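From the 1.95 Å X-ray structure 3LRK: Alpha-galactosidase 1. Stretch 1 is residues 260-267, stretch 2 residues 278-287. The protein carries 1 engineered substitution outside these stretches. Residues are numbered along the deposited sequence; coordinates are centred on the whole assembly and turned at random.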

ATOM      1  N   ASP A 260      22.577  -4.548   2.995  1.00 19.61           N
ATOM      2  CA  ASP A 260      23.423  -5.107   1.927  1.00 19.64           C
ATOM      3  C   ASP A 260      22.904  -4.579   0.591  1.00 19.64           C
ATOM      4  O   ASP A 260      21.791  -4.910   0.166  1.00 19.31           O
ATOM      5  N   LEU A 261      23.708  -3.735  -0.057  1.00 19.31           N
ATOM      6  CA  LEU A 261      23.340  -3.118  -1.333  1.00 19.45           C
ATOM      7  C   LEU A 261      23.772  -3.944  -2.578  1.00 19.43           C
ATOM      8  O   LEU A 261      23.806  -3.419  -3.700  1.00 19.13           O
ATOM      9  N   ASP A 262      24.087  -5.225  -2.353  1.00 19.17           N
ATOM     10  CA  ASP A 262      24.455  -6.218  -3.386  1.00 19.53           C
ATOM     11  C   ASP A 262      25.937  -6.098  -3.771  1.00 20.22           C
ATOM     12  O   ASP A 262      26.594  -5.137  -3.395  1.00 20.62           O
ATOM     13  N   ASN A 263      26.463  -7.093  -4.484  1.00 20.39           N
ATOM     14  CA  ASN A 263      27.880  -7.113  -4.850  1.00 21.08           C
ATOM     15  C   ASN A 263      28.271  -5.897  -5.695  1.00 21.70           C
ATOM     16  O   ASN A 263      27.470  -5.395  -6.494  1.00 21.69           O
ATOM     17  N   LEU A 264      29.502  -5.438  -5.502  1.00 22.13           N
ATOM     18  CA  LEU A 264      30.076  -4.324  -6.254  1.00 22.60           C
ATOM     19  C   LEU A 264      30.231  -4.658  -7.730  1.00 23.06           C
ATOM     20  O   LEU A 264      30.662  -5.760  -8.088  1.00 23.83           O
ATOM     21  N   GLU A 265      29.881  -3.696  -8.577  1.00 23.55           N
ATOM     22  CA  GLU A 265      29.971  -3.842 -10.017  1.00 24.30           C
ATOM     23  C   GLU A 265      31.261  -3.208 -10.544  1.00 24.05           C
ATOM     24  O   GLU A 265      31.469  -3.115 -11.755  1.00 23.67           O
ATOM     25  N   VAL A 266      32.119  -2.777  -9.620  1.00 24.14           N
ATOM     26  CA  VAL A 266      33.447  -2.286  -9.966  1.00 23.46           C
ATOM     27  C   VAL A 266      34.168  -3.391 -10.746  1.00 23.30           C
ATOM     28  O   VAL A 266      34.229  -4.538 -10.306  1.00 22.11           O
ATOM     29  N   GLY A 267      34.673  -3.040 -11.926  1.00 23.59           N
ATOM     30  CA  GLY A 267      35.352  -4.005 -12.787  1.00 24.53           C
ATOM     31  C   GLY A 267      34.408  -4.908 -13.558  1.00 25.16           C
ATOM     32  O   GLY A 267      34.850  -5.876 -14.181  1.00 25.27           O
ATOM     33  N   ALA A 278      32.262   6.486  -7.315  1.00 24.13           N
ATOM     34  CA  ALA A 278      31.007   6.855  -6.653  1.00 24.01           C
ATOM     35  C   ALA A 278      30.354   5.628  -6.018  1.00 23.78           C
ATOM     36  O   ALA A 278      29.955   5.662  -4.857  1.00 23.78           O
ATOM     37  N   HIS A 279      30.287   4.545  -6.792  1.00 23.67           N
ATOM     38  CA  HIS A 279      29.668   3.283  -6.387  1.00 23.24           C
ATOM     39  C   HIS A 279      30.407   2.641  -5.195  1.00 23.16           C
ATOM     40  O   HIS A 279      29.784   2.314  -4.177  1.00 23.30           O
ATOM     41  N   PHE A 280      31.730   2.505  -5.303  1.00 22.11           N
ATOM     42  CA  PHE A 280      32.541   1.931  -4.226  1.00 21.74           C
ATOM     43  C   PHE A 280      32.497   2.790  -2.955  1.00 21.12           C
ATOM     44  O   PHE A 280      32.318   2.262  -1.855  1.00 20.65           O
ATOM     45  N   SER A 281      32.626   4.108  -3.124  1.00 21.07           N
ATOM     46  CA  SER A 281      32.613   5.058  -2.005  1.00 21.43           C
ATOM     47  C   SER A 281      31.276   5.079  -1.270  1.00 21.24           C
ATOM     48  O   SER A 281      31.248   5.147  -0.039  1.00 20.97           O
ATOM     49  N   MET A 282      30.173   5.033  -2.020  1.00 21.28           N
ATOM     50  CA  MET A 282      28.846   5.080  -1.389  1.00 21.16           C
ATOM     51  C   MET A 282      28.483   3.775  -0.657  1.00 21.16           C
ATOM     52  O   MET A 282      27.956   3.821   0.456  1.00 21.13           O
ATOM     53  N   TRP A 283      28.804   2.630  -1.262  1.00 20.75           N
ATOM     54  CA  TRP A 283      28.681   1.318  -0.591  1.00 20.62           C
ATOM     55  C   TRP A 283      29.527   1.275   0.691  1.00 20.79           C
ATOM     56  O   TRP A 283      29.067   0.793   1.733  1.00 20.80           O
ATOM     57  N   ALA A 284      30.758   1.787   0.634  1.00 21.00           N
ATOM     58  CA  ALA A 284      31.569   1.873   1.856  1.00 21.16           C
ATOM     59  C   ALA A 284      30.876   2.730   2.928  1.00 20.89           C
ATOM     60  O   ALA A 284      30.753   2.324   4.098  1.00 20.88           O
ATOM     61  N   MET A 285      30.427   3.906   2.507  1.00 20.83           N
ATOM     62  CA  MET A 285      29.913   4.935   3.407  1.00 21.40           C
ATOM     63  C   MET A 285      28.618   4.557   4.132  1.00 21.27           C
ATOM     64  O   MET A 285      28.378   5.003   5.262  1.00 21.43           O
ATOM     65  N   VAL A 286      27.780   3.751   3.476  1.00 21.12           N
ATOM     66  CA  VAL A 286      26.546   3.261   4.101  1.00 20.71           C
ATOM     67  C   VAL A 286      26.758   1.938   4.845  1.00 21.10           C
ATOM     68  O   VAL A 286      25.798   1.331   5.333  1.00 20.92           O
ATOM     69  N   LYS A 287      28.015   1.495   4.932  1.00 21.15           N
ATOM     70  CA  LYS A 287      28.362   0.238   5.608  1.00 21.33           C
ATOM     71  C   LYS A 287      27.649  -0.981   4.985  1.00 21.28           C
ATOM     72  O   LYS A 287      27.175  -1.886   5.682  1.00 21.53           O
TER

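A helix that begins before Ala278 and runs to Met285 packs against an irregular segment of chain, and the rule here is that two rings on the helix, His279 and Trp283, hydrogen-bond to the loop backbone, one as acceptor and one as donor. His279, Trp283 and Val286, spaced four and three residues apart, all direct CA-to-CB toward the other stretch, whereas Ser281 and Ala284 point away.

His279 takes chi1 t with chi2 at 42°, which sets NE2 against the loop backbone. Glu265 N donates to His279 NE2 at 3.0 Å and a nearly straight 176°, so this nitrogen acts as the acceptor. The amide lies at the ring edge, and Leu264 CD2 lies over one face, 4.0 Å from the His279 ring centroid, in a CH-pi contact.

Trp283 has chi1 at -91°, between wells, and chi2 at -130°. In this pose Trp283 NE1 reaches two consecutive carbonyls: Asp262 O at 3.1 Å, near the ring plane, and Leu261 O at 3.2 Å, a weak bond at 123°. Leu261 CB lies over the face of the Trp283 indole, 3.7 Å from the centroid of its five-membered ring. Leu261 is m at chi1 but off-rotamer at chi2 (-144°); its CD1 meets Val286 CG2 at 3.8 Å, just past the helix end.

Leu264 CA-to-CB points sideways, yet its m,t rotamer brings the branches back to the helix. Leu264 CD1 reaches the edge of the Phe280 ring, 3.7 Å from Phe280 CD1; Leu264 CD2 lies 3.7 Å from Trp283 CD1, over the His279 face, and is itself only 4.1 Å from Phe280 CD1. Val266, t, points toward the helix and lays CG2 4.1 Å from Phe280 CB.

The loop also braces itself: Asp262 N donates to Asp260 OD1 at 2.9 Å, and Asn263 N to Asp262 OD1 at 2.7 Å.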

ATOM      1  CB  ASP A 260      23.366  -6.638   2.010  1.00 19.62           C
ATOM      2  CG  ASP A 260      24.222  -7.355   0.957  1.00 19.54           C
ATOM      3  OD1 ASP A 260      24.839  -6.716   0.077  1.00 20.62           O
ATOM      4  OD2 ASP A 260      24.250  -8.597   1.016  1.00 18.22           O
ATOM      5  CB  LEU A 261      23.882  -1.680  -1.422  1.00 19.24           C
ATOM      6  CG  LEU A 261      23.827  -0.601  -0.319  1.00 21.67           C
ATOM      7  CD1 LEU A 261      23.606   0.810  -0.924  1.00 20.57           C
ATOM      8  CD2 LEU A 261      22.911  -0.865   0.897  1.00 19.53           C
ATOM      9  CB  ASP A 262      23.523  -6.152  -4.617  1.00 19.77           C
ATOM     10  CG  ASP A 262      23.494  -7.436  -5.412  1.00 19.46           C
ATOM     11  OD1 ASP A 262      24.127  -8.429  -5.012  1.00 20.95           O
ATOM     12  OD2 ASP A 262      22.812  -7.460  -6.456  1.00 22.46           O
ATOM     13  CB  ASN A 263      28.231  -8.388  -5.609  1.00 20.68           C
ATOM     14  CG  ASN A 263      27.859  -9.661  -4.860  1.00 21.89           C
ATOM     15  OD1 ASN A 263      27.369  -9.640  -3.718  1.00 24.97           O
ATOM     16  ND2 ASN A 263      28.099 -10.782  -5.504  1.00 20.16           N
ATOM     17  CB  LEU A 264      31.443  -3.935  -5.655  1.00 22.43           C
ATOM     18  CG  LEU A 264      31.358  -3.335  -4.247  1.00 21.47           C
ATOM     19  CD1 LEU A 264      32.661  -3.490  -3.439  1.00 21.01           C
ATOM     20  CD2 LEU A 264      30.891  -1.868  -4.309  1.00 20.53           C
ATOM     21  CB  GLU A 265      28.744  -3.228 -10.692  1.00 24.79           C
ATOM     22  CG  GLU A 265      27.423  -3.904 -10.316  1.00 26.14           C
ATOM     23  CD  GLU A 265      27.118  -5.151 -11.135  1.00 29.43           C
ATOM     24  OE1 GLU A 265      28.003  -5.679 -11.848  1.00 29.85           O
ATOM     25  OE2 GLU A 265      25.971  -5.621 -11.061  1.00 31.60           O
ATOM     26  CB  VAL A 266      34.256  -1.868  -8.705  1.00 23.65           C
ATOM     27  CG1 VAL A 266      35.664  -1.392  -9.081  1.00 23.79           C
ATOM     28  CG2 VAL A 266      33.524  -0.773  -7.929  1.00 23.23           C
ATOM     29  CB  ALA A 278      30.060   7.505  -7.650  1.00 23.73           C
ATOM     30  CB  HIS A 279      29.589   2.374  -7.627  1.00 22.89           C
ATOM     31  CG  HIS A 279      29.158   0.962  -7.363  1.00 22.65           C
ATOM     32  ND1 HIS A 279      28.143   0.627  -6.491  1.00 21.09           N
ATOM     33  CD2 HIS A 279      29.573  -0.203  -7.923  1.00 22.33           C
ATOM     34  CE1 HIS A 279      27.982  -0.684  -6.491  1.00 22.48           C
ATOM     35  NE2 HIS A 279      28.832  -1.212  -7.358  1.00 22.40           N
ATOM     36  CB  PHE A 280      33.985   1.702  -4.704  1.00 21.30           C
ATOM     37  CG  PHE A 280      34.849   0.951  -3.727  1.00 21.71           C
ATOM     38  CD1 PHE A 280      34.704  -0.435  -3.547  1.00 20.44           C
ATOM     39  CD2 PHE A 280      35.843   1.623  -3.004  1.00 21.10           C
ATOM     40  CE1 PHE A 280      35.520  -1.128  -2.653  1.00 19.28           C
ATOM     41  CE2 PHE A 280      36.667   0.943  -2.109  1.00 20.98           C
ATOM     42  CZ  PHE A 280      36.513  -0.431  -1.921  1.00 19.72           C
ATOM     43  CB  SER A 281      32.940   6.476  -2.477  1.00 21.20           C
ATOM     44  OG  SER A 281      34.223   6.539  -3.079  1.00 23.31           O
ATOM     45  CB  MET A 282      27.760   5.537  -2.372  1.00 21.50           C
ATOM     46  CG  MET A 282      27.859   7.038  -2.767  1.00 21.89           C
ATOM     47  SD  MET A 282      28.109   8.181  -1.382  1.00 24.16           S
ATOM     48  CE  MET A 282      26.598   7.849  -0.466  1.00 24.45           C
ATOM     49  CB  TRP A 283      29.078   0.169  -1.533  1.00 20.16           C
ATOM     50  CG  TRP A 283      27.957  -0.481  -2.375  1.00 20.08           C
ATOM     51  CD1 TRP A 283      27.708  -1.825  -2.491  1.00 20.46           C
ATOM     52  CD2 TRP A 283      26.975   0.177  -3.202  1.00 20.82           C
ATOM     53  NE1 TRP A 283      26.638  -2.046  -3.343  1.00 20.36           N
ATOM     54  CE2 TRP A 283      26.172  -0.834  -3.790  1.00 19.78           C
ATOM     55  CE3 TRP A 283      26.694   1.523  -3.507  1.00 20.51           C
ATOM     56  CZ2 TRP A 283      25.109  -0.542  -4.660  1.00 19.68           C
ATOM     57  CZ3 TRP A 283      25.629   1.812  -4.373  1.00 21.03           C
ATOM     58  CH2 TRP A 283      24.847   0.781  -4.932  1.00 19.46           C
ATOM     59  CB  ALA A 284      32.967   2.411   1.549  1.00 21.13           C
ATOM     60  CB  MET A 285      29.690   6.217   2.617  1.00 21.58           C
ATOM     61  CG  MET A 285      29.728   7.474   3.457  1.00 22.23           C
ATOM     62  SD  MET A 285      28.988   8.828   2.546  1.00 23.43           S
ATOM     63  CE  MET A 285      27.391   8.096   2.231  1.00 30.51           C
ATOM     64  CB  VAL A 286      25.359   3.160   3.093  1.00 20.84           C
ATOM     65  CG1 VAL A 286      25.093   4.509   2.444  1.00 20.60           C
ATOM     66  CG2 VAL A 286      25.612   2.093   2.022  1.00 19.63           C
ATOM     67  CB  LYS A 287      28.116   0.343   7.119  1.00 21.41           C
ATOM     68  CG  LYS A 287      29.322   0.790   7.953  1.00 22.34           C
ATOM     69  CD  LYS A 287      29.781   2.230   7.694  1.00 22.51           C
ATOM     70  CE  LYS A 287      30.560   2.738   8.916  1.00 22.54           C
ATOM     71  NZ  LYS A 287      31.314   3.981   8.621  1.00 22.36           N
TER